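Local coordinates for amino Transferase (Eubacterium rectale, PDB 3ELE), which probably transfers amino groups between amino acids and 2-oxo acids with bound pyridoxal-5'-phosphate as cofactor, as other class I and II aminotransferases do, at residues R82-E87 / K298-T303; E156-D161 / H326-D331; Y189-I194 / T234-N239; P219-V224 / I228-V233. All blocks are in the same frame, centred on the assembly; numbering follows the deposited sequence.

From the N terminus, helix 79-93 opens contact 1, whose loop closes only at 298-303, some 210 residues on. Before that, 156-161 starts contact 2, which closes at 326-331, so the two long loops cross. Both enclose contact 3, formed by the start of helix 191-208 and the loop at 234-239, and contact 3 in turn encloses contact 4, a short return of the chain from 219-224 to 228-233 beside the cofactor. P231 of contact 4 packs on contact 3, Q159 of contact 2 bonds to T193 of contact 3, and contacts 1 and 2 each touch contact 4. Together they tie the central seven-stranded sheet to its flanking helices and to the four-stranded antiparallel sheet.

Contact 1: R82-E87 / K298-T303. With EDO (1,2-ethanediol), chain F.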
loop_
_atom_site.group_PDB
_atom_site.type_symbol
_atom_site.label_atom_id
_atom_site.label_comp_id
_atom_site.label_asym_id
_atom_site.label_seq_id
_atom_site.Cartn_x
_atom_site.Cartn_y
_atom_site.Cartn_z
ATOM N N ARG A 82 2.289 11.909 13.411
ATOM C CA ARG A 82 0.897 11.969 13.863
ATOM C C ARG A 82 0.632 13.173 14.790
ATOM O O ARG A 82 -0.384 13.870 14.618
ATOM C CB ARG A 82 0.499 10.651 14.531
ATOM C CG ARG A 82 0.427 9.529 13.537
ATOM C CD ARG A 82 0.030 8.238 14.135
ATOM N NE ARG A 82 1.064 7.662 15.002
ATOM C CZ ARG A 82 0.956 7.383 16.310
ATOM N NH1 ARG A 82 -0.147 7.599 17.008
ATOM N NH2 ARG A 82 1.997 6.851 16.939
ATOM N N ALA A 83 1.553 13.413 15.733
ATOM C CA ALA A 83 1.497 14.577 16.655
ATOM C C ALA A 83 1.458 15.908 15.909
ATOM O O ALA A 83 0.621 16.741 16.211
ATOM C CB ALA A 83 2.676 14.560 17.647
ATOM N N ALA A 84 2.340 16.069 14.918
ATOM C CA ALA A 84 2.416 17.271 14.053
ATOM C C ALA A 84 1.125 17.553 13.270
ATOM O O ALA A 84 0.749 18.720 13.108
ATOM C CB ALA A 84 3.582 17.153 13.075
ATOM N N ILE A 85 0.465 16.492 12.791
ATOM C CA ILE A 85 -0.832 16.613 12.078
ATOM C C ILE A 85 -1.948 16.943 13.081
ATOM O O ILE A 85 -2.738 17.831 12.814
ATOM C CB ILE A 85 -1.204 15.341 11.303
ATOM C CG1 ILE A 85 -0.205 15.096 10.180
ATOM C CG2 ILE A 85 -2.663 15.410 10.713
ATOM C CD1 ILE A 85 -0.361 13.734 9.508
ATOM N N ALA A 86 -2.010 16.237 14.215
ATOM C CA ALA A 86 -3.032 16.521 15.249
ATOM C C ALA A 86 -2.985 17.993 15.677
ATOM O O ALA A 86 -4.021 18.663 15.694
ATOM C CB ALA A 86 -2.857 15.609 16.459
ATOM N N GLU A 87 -1.768 18.493 15.947
ATOM C CA GLU A 87 -1.536 19.884 16.374
ATOM C C GLU A 87 -1.866 20.931 15.290
ATOM O O GLU A 87 -2.389 22.003 15.611
ATOM C CB GLU A 87 -0.092 20.058 16.886
ATOM C CG GLU A 87 0.178 19.265 18.198
ATOM C CD GLU A 87 1.674 19.114 18.559
ATOM O OE1 GLU A 87 2.536 19.790 17.936
ATOM O OE2 GLU A 87 1.986 18.315 19.485
ATOM N N LYS A 298 7.647 18.804 8.968
ATOM C CA LYS A 298 8.053 20.168 8.630
ATOM C C LYS A 298 7.245 20.890 7.524
ATOM O O LYS A 298 7.576 22.040 7.188
ATOM C CB LYS A 298 9.553 20.161 8.271
ATOM C CG LYS A 298 10.399 19.485 9.363
ATOM C CD LYS A 298 11.826 19.983 9.435
ATOM C CE LYS A 298 12.568 19.381 10.647
ATOM N NZ LYS A 298 11.942 19.731 11.976
ATOM N N CYS A 299 6.182 20.249 7.017
ATOM C CA CYS A 299 5.349 20.758 5.910
ATOM C C CYS A 299 3.873 20.970 6.244
ATOM O O CYS A 299 3.031 21.051 5.340
ATOM C CB CYS A 299 5.466 19.787 4.734
ATOM S SG CYS A 299 7.125 19.686 4.131
ATOM N N GLN A 300 3.559 21.105 7.530
ATOM C CA GLN A 300 2.176 21.303 7.976
ATOM C C GLN A 300 1.776 22.720 7.602
ATOM O O GLN A 300 2.479 23.647 7.947
ATOM C CB GLN A 300 2.060 21.089 9.488
ATOM C CG GLN A 300 2.393 19.676 9.925
ATOM C CD GLN A 300 1.465 18.680 9.298
ATOM O OE1 GLN A 300 0.243 18.833 9.368
ATOM N NE2 GLN A 300 2.029 17.696 8.605
ATOM N N GLY A 301 0.685 22.864 6.850
ATOM C CA GLY A 301 0.209 24.163 6.369
ATOM C C GLY A 301 0.725 24.508 4.979
ATOM O O GLY A 301 0.085 25.287 4.278
ATOM N N ALA A 302 1.858 23.923 4.572
ATOM C CA ALA A 302 2.478 24.202 3.284
ATOM C C ALA A 302 1.641 23.671 2.128
ATOM O O ALA A 302 1.050 22.581 2.212
ATOM C CB ALA A 302 3.881 23.604 3.217
ATOM N N THR A 303 1.556 24.474 1.072
ATOM C CA THR A 303 0.874 24.091 -0.158
ATOM C C THR A 303 1.622 24.675 -1.350
ATOM O O THR A 303 2.407 25.626 -1.197
ATOM C CB THR A 303 -0.596 24.610 -0.222
ATOM O OG1 THR A 303 -0.601 26.038 -0.129
ATOM C CG2 THR A 303 -1.469 24.028 0.894
HETATM C C1 EDO F . -1.832 20.377 5.063
HETATM O O1 EDO F . -0.636 20.452 5.842
HETATM C C2 EDO F . -2.169 21.790 4.629
HETATM O O2 EDO F . -1.324 22.172 3.543
#
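Q300 lies across the helix surface at A84 and I85, and its side chain makes the whole contact. Its CG sits 3.7 Å from A84 O and 4.2 Å from A84 CB, while the amide end crosses I85 at about a right angle: OE1 comes to 3.7 Å from I85 CA and NE2 to 3.8 Å from I85 CG1. The chain is bent at chi2 (-61°), which folds the amide back so that NE2 hydrogen-bonds I296 O at the end of helix 290-296; that bond fixes how the amide is turned against the helix. Y246 touches both Q300 and I85, and I85 runs on to L102 and M104.

What presents Q300 is a type II beta turn from C299 to A302, closed by A302 N to C299 O at 3.2 Å. G301 takes the left-handed corner (phi 94°), where a side chain would jam against the carbonyl O of Q300. G301 N donates to O1 of a 1,2-ethanediol, probably from the crystallisation liquor, 2.9 Å away and nearly straight (170°). C299 and A302 rest on I52 of helix 51-63. The arrangement is a type II turn that sets the Q300 side chain against helix 79-93, which packs against edge strand 102-105 of the central sheet of this PLP-dependent aminotransferase fold.

Contact 2: E156-D161 / H326-D331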
loop_
_atom_site.group_PDB
_atom_site.type_symbol
_atom_site.label_atom_id
_atom_site.label_comp_id
_atom_site.label_asym_id
_atom_site.label_seq_id
_atom_site.Cartn_x
_atom_site.Cartn_y
_atom_site.Cartn_z
ATOM N N GLU A 156 -28.933 21.392 -9.747
ATOM C CA GLU A 156 -29.248 22.809 -9.546
ATOM C C GLU A 156 -28.056 23.495 -8.867
ATOM O O GLU A 156 -27.496 24.427 -9.427
ATOM C CB GLU A 156 -30.561 22.988 -8.751
ATOM C CG GLU A 156 -31.802 22.395 -9.468
ATOM C CD GLU A 156 -33.120 22.464 -8.662
ATOM O OE1 GLU A 156 -33.111 22.456 -7.402
ATOM O OE2 GLU A 156 -34.196 22.487 -9.311
ATOM N N HIS A 157 -27.643 22.990 -7.703
ATOM C CA HIS A 157 -26.521 23.568 -6.906
ATOM C C HIS A 157 -25.314 22.651 -6.607
ATOM O O HIS A 157 -24.321 23.139 -6.075
ATOM C CB HIS A 157 -27.076 24.081 -5.564
ATOM C CG HIS A 157 -28.131 25.130 -5.707
ATOM N ND1 HIS A 157 -27.837 26.445 -6.006
ATOM C CD2 HIS A 157 -29.481 25.059 -5.597
ATOM C CE1 HIS A 157 -28.961 27.138 -6.074
ATOM N NE2 HIS A 157 -29.972 26.321 -5.833
ATOM N N PHE A 158 -25.384 21.363 -6.969
ATOM C CA PHE A 158 -24.335 20.361 -6.680
ATOM C C PHE A 158 -23.993 20.219 -5.186
ATOM O O PHE A 158 -22.820 20.119 -4.796
ATOM C CB PHE A 158 -23.121 20.523 -7.596
ATOM C CG PHE A 158 -23.434 20.225 -9.030
ATOM C CD1 PHE A 158 -23.542 18.899 -9.465
ATOM C CD2 PHE A 158 -23.681 21.260 -9.939
ATOM C CE1 PHE A 158 -23.862 18.607 -10.813
ATOM C CE2 PHE A 158 -24.007 20.976 -11.279
ATOM C CZ PHE A 158 -24.094 19.649 -11.713
ATOM N N GLN A 159 -25.068 20.223 -4.381
ATOM C CA GLN A 159 -25.020 19.976 -2.954
ATOM C C GLN A 159 -25.598 18.545 -2.820
ATOM O O GLN A 159 -25.185 17.655 -3.579
ATOM C CB GLN A 159 -25.772 21.070 -2.178
ATOM C CG GLN A 159 -25.167 22.477 -2.316
ATOM C CD GLN A 159 -23.850 22.672 -1.546
ATOM O OE1 GLN A 159 -23.748 22.363 -0.335
ATOM N NE2 GLN A 159 -22.857 23.249 -2.226
ATOM N N ILE A 160 -26.537 18.312 -1.912
ATOM C CA ILE A 160 -27.109 16.977 -1.714
ATOM C C ILE A 160 -28.615 17.064 -1.835
ATOM O O ILE A 160 -29.219 17.968 -1.285
ATOM C CB ILE A 160 -26.726 16.403 -0.327
ATOM C CG1 ILE A 160 -25.185 16.300 -0.201
ATOM C CG2 ILE A 160 -27.407 15.040 -0.092
ATOM C CD1 ILE A 160 -24.673 15.697 1.113
ATOM N N ASP A 161 -29.200 16.128 -2.585
ATOM C CA ASP A 161 -30.658 15.971 -2.656
ATOM C C ASP A 161 -30.966 15.108 -1.427
ATOM O O ASP A 161 -30.877 13.873 -1.485
ATOM C CB ASP A 161 -31.059 15.290 -3.971
ATOM C CG ASP A 161 -32.551 15.019 -4.085
ATOM O OD1 ASP A 161 -33.298 14.962 -3.068
ATOM O OD2 ASP A 161 -32.968 14.787 -5.229
ATOM N N HIS A 326 -22.972 26.228 -20.661
ATOM C CA HIS A 326 -23.409 26.349 -19.261
ATOM C C HIS A 326 -22.431 25.571 -18.382
ATOM O O HIS A 326 -22.441 24.332 -18.386
ATOM C CB HIS A 326 -24.838 25.869 -18.990
ATOM C CG HIS A 326 -25.166 25.854 -17.525
ATOM N ND1 HIS A 326 -25.509 26.993 -16.832
ATOM C CD2 HIS A 326 -25.081 24.863 -16.603
ATOM C CE1 HIS A 326 -25.684 26.693 -15.557
ATOM N NE2 HIS A 326 -25.420 25.409 -15.388
ATOM N N CYS A 327 -21.624 26.317 -17.623
ATOM C CA CYS A 327 -20.654 25.771 -16.682
ATOM C C CYS A 327 -21.128 26.024 -15.254
ATOM O O CYS A 327 -21.645 27.098 -14.938
ATOM C CB CYS A 327 -19.302 26.470 -16.823
ATOM S SG CYS A 327 -18.615 26.632 -18.480
ATOM N N PHE A 328 -20.951 25.031 -14.394
ATOM C CA PHE A 328 -21.169 25.194 -12.951
ATOM C C PHE A 328 -19.851 25.811 -12.454
ATOM O O PHE A 328 -18.781 25.218 -12.681
ATOM C CB PHE A 328 -21.472 23.836 -12.296
ATOM C CG PHE A 328 -21.383 23.839 -10.796
ATOM C CD1 PHE A 328 -22.206 24.673 -10.036
ATOM C CD2 PHE A 328 -20.491 22.986 -10.133
ATOM C CE1 PHE A 328 -22.124 24.670 -8.633
ATOM C CE2 PHE A 328 -20.406 22.977 -8.735
ATOM C CZ PHE A 328 -21.224 23.820 -7.986
ATOM N N LYS A 329 -19.908 26.983 -11.811
ATOM C CA LYS A 329 -18.673 27.632 -11.320
ATOM C C LYS A 329 -18.197 26.859 -10.086
ATOM O O LYS A 329 -18.872 26.887 -9.074
ATOM C CB LYS A 329 -18.857 29.121 -10.997
ATOM C CG LYS A 329 -17.507 29.845 -10.736
ATOM C CD LYS A 329 -17.631 31.363 -10.681
ATOM C CE LYS A 329 -16.229 32.025 -10.547
ATOM N NZ LYS A 329 -16.196 33.541 -10.578
ATOM N N PRO A 330 -17.038 26.169 -10.170
ATOM C CA PRO A 330 -16.615 25.364 -9.017
ATOM C C PRO A 330 -15.938 26.197 -7.938
ATOM O O PRO A 330 -15.187 27.115 -8.273
ATOM C CB PRO A 330 -15.601 24.398 -9.638
ATOM C CG PRO A 330 -14.995 25.156 -10.745
ATOM C CD PRO A 330 -16.037 26.104 -11.255
ATOM N N ASP A 331 -16.188 25.864 -6.666
ATOM C CA ASP A 331 -15.536 26.524 -5.519
ATOM C C ASP A 331 -14.226 25.839 -5.087
ATOM O O ASP A 331 -13.441 26.431 -4.326
ATOM C CB ASP A 331 -16.495 26.597 -4.330
ATOM C CG ASP A 331 -17.664 27.536 -4.577
ATOM O OD1 ASP A 331 -17.457 28.608 -5.188
ATOM O OD2 ASP A 331 -18.787 27.207 -4.160
#
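F158 and F328 meet where the loop before helix 162-167 of the cofactor-binding large domain reaches edge strand 327-328 of the four-stranded antiparallel sheet, in what is probably the small C-terminal domain of this fold type I aminotransferase. The aromatic contact is oblique: the ring centroids are 4.7 Å apart and the planes are turned 46° to each other. F328 has CG anti to its backbone N (chi1 166°), which sets one ring face under F158. A CH-pi contact adds to this, F158 CB standing 4.2 Å from the F328 centroid over the face. F158 also packs edge-to-face on W370 and meets F337, a neighbour of F328 in the sheet. On the polar side, H157 O comes obliquely to 3.7 Å from F328 CZ. A valine in place of F328 would probably open a gap beneath F158 and set that ring looser against the sheet. The closest approach is F158 CD2, poised over the centre of the F328 ring and 3.6 Å from F328 CG.

Contact 3: Y189-I194 / T234-N239; sequences YSEETI and TKYYDN
I194 and E191 of helix 191-208 hold Y236 from two places. That helix is the connection of a beta-alpha-beta crossover between the neighbouring parallel strands 173-178 and 213-217, and Y236 belongs to the loop that leads into strand 240-245, next in the same sheet.

The tight part is apolar. I194 CG2, anti to the backbone N, reaches Y236 at the root of its ring, 3.8 Å from Y236 CB, and the two side chains cross at about a right angle. P231 fills in alongside, touching both I194 CG1 and Y236 CE1, while K195 and S198 also lie against Y236. S190 stands at the N-cap position; its O accepts the first-turn bond from I194 N at 2.9 Å, and its N is met by Q159 OE1.

The looser part lies toward solvent. The exposed E191 sends CG off anti to the backbone N (chi1 -171°) and stays extended beyond it; E191 CG comes, well out of the ring plane, to 3.5 Å from Y236 CE2, and OE2 lies at the ring edge, near its plane. A phenylalanine at Y236 would probably keep the packing on I194 but leave the E191 carboxylate without its hydroxyl donor and freer to swing. The carboxylate plane stands 78° to the ring, and Y236 OH donates to the anti side of E191 OE2 at 2.7 Å, 23° out of the carboxylate plane.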
loop_
_atom_site.group_PDB
_atom_site.type_symbol
_atom_site.label_atom_id
_atom_site.label_comp_id
_atom_site.label_asym_id
_atom_site.label_seq_id
_atom_site.Cartn_x
_atom_site.Cartn_y
_atom_site.Cartn_z
ATOM N N TYR A 189 -19.353 21.569 -0.258
ATOM C CA TYR A 189 -20.541 21.516 0.610
ATOM C C TYR A 189 -20.483 22.592 1.694
ATOM O O TYR A 189 -19.465 22.744 2.385
ATOM C CB TYR A 189 -20.777 20.141 1.237
ATOM C CG TYR A 189 -21.008 18.986 0.262
ATOM C CD1 TYR A 189 -21.725 19.153 -0.936
ATOM C CD2 TYR A 189 -20.573 17.692 0.580
ATOM C CE1 TYR A 189 -21.953 18.075 -1.812
ATOM C CE2 TYR A 189 -20.804 16.617 -0.291
ATOM C CZ TYR A 189 -21.494 16.815 -1.483
ATOM O OH TYR A 189 -21.710 15.756 -2.334
ATOM N N SER A 190 -21.558 23.379 1.782
ATOM C CA SER A 190 -21.686 24.455 2.761
ATOM C C SER A 190 -21.902 23.884 4.149
ATOM O O SER A 190 -22.287 22.718 4.293
ATOM C CB SER A 190 -22.899 25.335 2.422
ATOM O OG SER A 190 -24.099 24.560 2.469
ATOM N N GLU A 191 -21.704 24.726 5.162
ATOM C CA GLU A 191 -21.975 24.352 6.554
ATOM C C GLU A 191 -23.405 23.830 6.689
ATOM O O GLU A 191 -23.638 22.829 7.384
ATOM C CB GLU A 191 -21.787 25.542 7.501
ATOM C CG GLU A 191 -21.841 25.154 8.962
ATOM C CD GLU A 191 -21.722 26.319 9.931
ATOM O OE1 GLU A 191 -22.316 27.401 9.677
ATOM O OE2 GLU A 191 -21.082 26.113 10.986
ATOM N N GLU A 192 -24.344 24.504 6.023
ATOM C CA GLU A 192 -25.751 24.119 6.046
ATOM C C GLU A 192 -25.937 22.687 5.515
ATOM O O GLU A 192 -26.627 21.886 6.141
ATOM C CB GLU A 192 -26.604 25.142 5.277
ATOM C CG GLU A 192 -28.103 24.879 5.299
ATOM C CD GLU A 192 -28.908 25.959 4.584
ATOM O OE1 GLU A 192 -28.490 27.142 4.562
ATOM O OE2 GLU A 192 -29.986 25.618 4.055
ATOM N N THR A 193 -25.304 22.377 4.386
ATOM C CA THR A 193 -25.348 21.026 3.800
ATOM C C THR A 193 -24.757 19.979 4.756
ATOM O O THR A 193 -25.364 18.928 4.972
ATOM C CB THR A 193 -24.622 21.001 2.445
ATOM O OG1 THR A 193 -25.337 21.838 1.541
ATOM C CG2 THR A 193 -24.537 19.609 1.868
ATOM N N ILE A 194 -23.604 20.302 5.352
ATOM C CA ILE A 194 -22.929 19.428 6.314
ATOM C C ILE A 194 -23.804 19.230 7.573
ATOM O O ILE A 194 -23.889 18.106 8.068
ATOM C CB ILE A 194 -21.478 19.934 6.658
ATOM C CG1 ILE A 194 -20.561 19.961 5.395
ATOM C CG2 ILE A 194 -20.841 19.097 7.785
ATOM C CD1 ILE A 194 -20.330 18.576 4.686
ATOM N N THR A 234 -15.802 16.516 11.321
ATOM C CA THR A 234 -15.772 15.840 12.633
ATOM C C THR A 234 -16.423 16.678 13.715
ATOM O O THR A 234 -16.937 16.127 14.690
ATOM C CB THR A 234 -14.330 15.436 13.072
ATOM O OG1 THR A 234 -13.548 16.607 13.344
ATOM C CG2 THR A 234 -13.655 14.552 11.976
ATOM N N LYS A 235 -16.399 18.008 13.521
ATOM C CA LYS A 235 -17.034 18.949 14.434
ATOM C C LYS A 235 -18.555 18.948 14.378
ATOM O O LYS A 235 -19.186 19.438 15.315
ATOM C CB LYS A 235 -16.552 20.372 14.164
ATOM C CG LYS A 235 -15.044 20.532 14.282
ATOM C CD LYS A 235 -14.650 21.965 14.724
ATOM C CE LYS A 235 -15.132 23.034 13.783
ATOM N NZ LYS A 235 -14.566 24.370 14.150
ATOM N N TYR A 236 -19.117 18.449 13.274
ATOM C CA TYR A 236 -20.567 18.413 13.021
ATOM C C TYR A 236 -21.215 17.039 13.222
ATOM O O TYR A 236 -22.413 16.950 13.503
ATOM C CB TYR A 236 -20.816 18.899 11.582
ATOM C CG TYR A 236 -20.375 20.334 11.358
ATOM C CD1 TYR A 236 -19.056 20.635 10.975
ATOM C CD2 TYR A 236 -21.272 21.403 11.549
ATOM C CE1 TYR A 236 -18.635 21.962 10.781
ATOM C CE2 TYR A 236 -20.860 22.736 11.366
ATOM C CZ TYR A 236 -19.544 23.004 10.979
ATOM O OH TYR A 236 -19.139 24.302 10.809
ATOM N N TYR A 237 -20.430 15.975 13.034
ATOM C CA TYR A 237 -20.897 14.621 13.131
ATOM C C TYR A 237 -19.846 13.775 13.866
ATOM O O TYR A 237 -18.673 13.741 13.482
ATOM C CB TYR A 237 -21.179 14.093 11.717
ATOM C CG TYR A 237 -21.951 12.793 11.703
ATOM C CD1 TYR A 237 -23.280 12.755 12.131
ATOM C CD2 TYR A 237 -21.377 11.610 11.238
ATOM C CE1 TYR A 237 -24.018 11.564 12.130
ATOM C CE2 TYR A 237 -22.117 10.401 11.241
ATOM C CZ TYR A 237 -23.432 10.392 11.681
ATOM O OH TYR A 237 -24.161 9.229 11.688
ATOM N N ASP A 238 -20.280 13.104 14.926
ATOM C CA ASP A 238 -19.373 12.321 15.770
ATOM C C ASP A 238 -18.709 11.161 15.021
ATOM O O ASP A 238 -17.480 11.087 14.975
ATOM C CB ASP A 238 -20.100 11.839 17.031
ATOM C CG ASP A 238 -20.332 12.946 18.050
ATOM O OD1 ASP A 238 -19.754 14.055 17.952
ATOM O OD2 ASP A 238 -21.092 12.684 18.986
ATOM N N ASN A 239 -19.525 10.329 14.380
ATOM C CA ASN A 239 -19.051 9.160 13.601
ATOM C C ASN A 239 -18.576 9.549 12.198
ATOM O O ASN A 239 -19.194 9.251 11.200
ATOM C CB ASN A 239 -20.130 8.062 13.587
ATOM C CG ASN A 239 -20.347 7.448 14.962
ATOM O OD1 ASN A 239 -19.400 7.017 15.600
ATOM N ND2 ASN A 239 -21.591 7.397 15.409
#

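Contact 4: P219-V224 / I228-V233. With PLP (pyridoxal-5'-phosphate), chain E.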
loop_
_atom_site.group_PDB
_atom_site.type_symbol
_atom_site.label_atom_id
_atom_site.label_comp_id
_atom_site.label_asym_id
_atom_site.label_seq_id
_atom_site.Cartn_x
_atom_site.Cartn_y
_atom_site.Cartn_z
ATOM N N PRO A 219 -8.888 14.997 -0.142
ATOM C CA PRO A 219 -7.583 15.406 -0.706
ATOM C C PRO A 219 -7.539 16.799 -1.363
ATOM O O PRO A 219 -6.432 17.352 -1.479
ATOM C CB PRO A 219 -7.255 14.285 -1.708
ATOM C CG PRO A 219 -8.588 13.802 -2.185
ATOM C CD PRO A 219 -9.491 13.905 -0.935
ATOM N N TYR A 220 -8.697 17.359 -1.761
ATOM C CA TYR A 220 -8.788 18.720 -2.357
ATOM C C TYR A 220 -9.077 19.826 -1.329
ATOM O O TYR A 220 -9.294 20.979 -1.736
ATOM C CB TYR A 220 -9.878 18.777 -3.458
ATOM C CG TYR A 220 -9.649 17.777 -4.554
ATOM C CD1 TYR A 220 -8.694 18.013 -5.515
ATOM C CD2 TYR A 220 -10.356 16.571 -4.607
ATOM C CE1 TYR A 220 -8.444 17.099 -6.520
ATOM C CE2 TYR A 220 -10.101 15.632 -5.624
ATOM C CZ TYR A 220 -9.126 15.917 -6.568
ATOM O OH TYR A 220 -8.801 15.066 -7.587
ATOM N N ARG A 221 -9.080 19.497 -0.024
ATOM C CA ARG A 221 -9.400 20.447 1.063
ATOM C C ARG A 221 -8.793 21.830 0.894
ATOM O O ARG A 221 -9.514 22.817 1.023
ATOM C CB ARG A 221 -9.048 19.858 2.456
ATOM C CG ARG A 221 -9.132 20.889 3.632
ATOM C CD ARG A 221 -9.097 20.238 4.994
ATOM N NE ARG A 221 -10.425 19.752 5.343
ATOM C CZ ARG A 221 -11.410 20.510 5.819
ATOM N NH1 ARG A 221 -11.295 21.825 5.966
ATOM N NH2 ARG A 221 -12.561 19.950 6.105
ATOM N N GLU A 222 -7.492 21.896 0.579
ATOM C CA GLU A 222 -6.798 23.189 0.416
ATOM C C GLU A 222 -6.917 23.782 -0.995
ATOM O O GLU A 222 -6.534 24.932 -1.187
ATOM C CB GLU A 222 -5.329 23.125 0.840
ATOM C CG GLU A 222 -5.100 22.777 2.319
ATOM C CD GLU A 222 -5.313 21.319 2.647
ATOM O OE1 GLU A 222 -5.080 20.460 1.754
ATOM O OE2 GLU A 222 -5.727 21.035 3.801
ATOM N N ILE A 223 -7.416 23.001 -1.967
ATOM C CA ILE A 223 -7.658 23.467 -3.337
ATOM C C ILE A 223 -9.085 24.014 -3.349
ATOM O O ILE A 223 -10.020 23.369 -3.807
ATOM C CB ILE A 223 -7.416 22.364 -4.421
ATOM C CG1 ILE A 223 -5.996 21.767 -4.249
ATOM C CG2 ILE A 223 -7.652 22.937 -5.848
ATOM C CD1 ILE A 223 -5.363 21.211 -5.525
ATOM N N VAL A 224 -9.220 25.207 -2.778
ATOM C CA VAL A 224 -10.505 25.916 -2.658
ATOM C C VAL A 224 -10.219 27.401 -2.925
ATOM O O VAL A 224 -9.129 27.884 -2.603
ATOM C CB VAL A 224 -11.209 25.634 -1.288
ATOM C CG1 VAL A 224 -10.346 26.079 -0.107
ATOM C CG2 VAL A 224 -12.609 26.290 -1.238
ATOM N N ILE A 228 -13.839 30.587 0.241
ATOM C CA ILE A 228 -14.920 29.655 0.556
ATOM C C ILE A 228 -14.383 28.731 1.643
ATOM O O ILE A 228 -13.215 28.337 1.589
ATOM C CB ILE A 228 -15.386 28.843 -0.698
ATOM C CG1 ILE A 228 -16.031 29.777 -1.736
ATOM C CG2 ILE A 228 -16.402 27.734 -0.313
ATOM C CD1 ILE A 228 -17.377 30.374 -1.294
ATOM N N LYS A 229 -15.232 28.421 2.628
ATOM C CA LYS A 229 -14.858 27.577 3.765
ATOM C C LYS A 229 -15.251 26.116 3.521
ATOM O O LYS A 229 -16.374 25.838 3.074
ATOM C CB LYS A 229 -15.527 28.096 5.055
ATOM C CG LYS A 229 -15.026 27.405 6.348
ATOM C CD LYS A 229 -15.390 28.196 7.608
ATOM C CE LYS A 229 -14.779 27.616 8.876
ATOM N NZ LYS A 229 -15.124 28.473 10.050
ATOM N N VAL A 230 -14.300 25.208 3.773
ATOM C CA VAL A 230 -14.515 23.768 3.737
ATOM C C VAL A 230 -14.724 23.421 5.231
ATOM O O VAL A 230 -13.767 23.454 5.996
ATOM C CB VAL A 230 -13.288 23.006 3.149
ATOM C CG1 VAL A 230 -13.575 21.511 3.060
ATOM C CG2 VAL A 230 -12.954 23.528 1.774
ATOM N N PRO A 231 -15.976 23.176 5.680
ATOM C CA PRO A 231 -16.159 22.823 7.104
ATOM C C PRO A 231 -15.452 21.530 7.522
ATOM O O PRO A 231 -15.484 20.569 6.758
ATOM C CB PRO A 231 -17.677 22.606 7.209
ATOM C CG PRO A 231 -18.243 23.357 6.135
ATOM C CD PRO A 231 -17.273 23.235 4.996
ATOM N N PHE A 232 -14.861 21.496 8.721
ATOM C CA PHE A 232 -14.203 20.294 9.223
ATOM C C PHE A 232 -15.313 19.411 9.819
ATOM O O PHE A 232 -15.819 19.671 10.915
ATOM C CB PHE A 232 -13.067 20.588 10.212
ATOM C CG PHE A 232 -12.042 19.497 10.241
ATOM C CD1 PHE A 232 -11.058 19.430 9.253
ATOM C CD2 PHE A 232 -12.102 18.494 11.182
ATOM C CE1 PHE A 232 -10.133 18.395 9.244
ATOM C CE2 PHE A 232 -11.178 17.463 11.180
ATOM C CZ PHE A 232 -10.203 17.410 10.207
ATOM N N VAL A 233 -15.612 18.331 9.099
ATOM C CA VAL A 233 -16.818 17.494 9.325
ATOM C C VAL A 233 -16.944 16.825 10.697
ATOM O O VAL A 233 -18.072 16.622 11.181
ATOM C CB VAL A 233 -16.972 16.437 8.193
ATOM C CG1 VAL A 233 -18.283 15.634 8.334
ATOM C CG2 VAL A 233 -16.936 17.117 6.826
HETATM N N1 PLP E . -10.324 10.909 -3.974
HETATM C C2 PLP E . -10.622 11.729 -5.064
HETATM C C2A PLP E . -11.964 12.385 -5.138
HETATM C C3 PLP E . -9.658 11.959 -6.067
HETATM O O3 PLP E . -9.938 12.779 -7.134
HETATM C C4 PLP E . -8.394 11.328 -5.999
HETATM C C4A PLP E . -7.611 11.262 -7.298
HETATM O O4A PLP E . -7.815 10.345 -8.094
HETATM C C5 PLP E . -8.113 10.495 -4.873
HETATM C C6 PLP E . -9.089 10.289 -3.867
HETATM C C5A PLP E . -6.807 9.745 -4.712
HETATM O O4P PLP E . -5.839 10.451 -4.001
HETATM P P PLP E . -4.466 9.681 -3.654
HETATM O O1P PLP E . -3.948 10.144 -2.323
HETATM O O2P PLP E . -3.426 10.056 -4.670
HETATM O O3P PLP E . -4.641 8.198 -3.638
#
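R221 turns two nitrogens onto neighbouring carbonyls: NH1 donates to V230 O at 3.0 Å and NH2 to P231 O at 3.1 Å. Both donors stand above the carbonyl planes, and P231 O lies close to the guanidinium plane. V230 CG1 covers one face of that group and F232 CD1 the opposite face, while E218 forms a salt bridge with R221 NE. The side chain gets there by bending at chi3 (-82°). Farther along, V224 CG2 closes the apolar end at 3.8 Å from I228 CB.

A type I turn from Y220 to I223 joins R221 to the cofactor site: Y220 OH and PLP O3 share a hydrogen bond of 2.6 Å, and Y220 OH also hydrogen-bonds Y335 OH, while P219 CG is 3.8 Å from PLP N1. The buried arginine thus probably has its charge balanced by E218, with NH1 and NH2 each bonded to a backbone carbonyl, consistent with a well-supported turn that keeps the Y220 hydroxyl on the cofactor's phenolic oxygen.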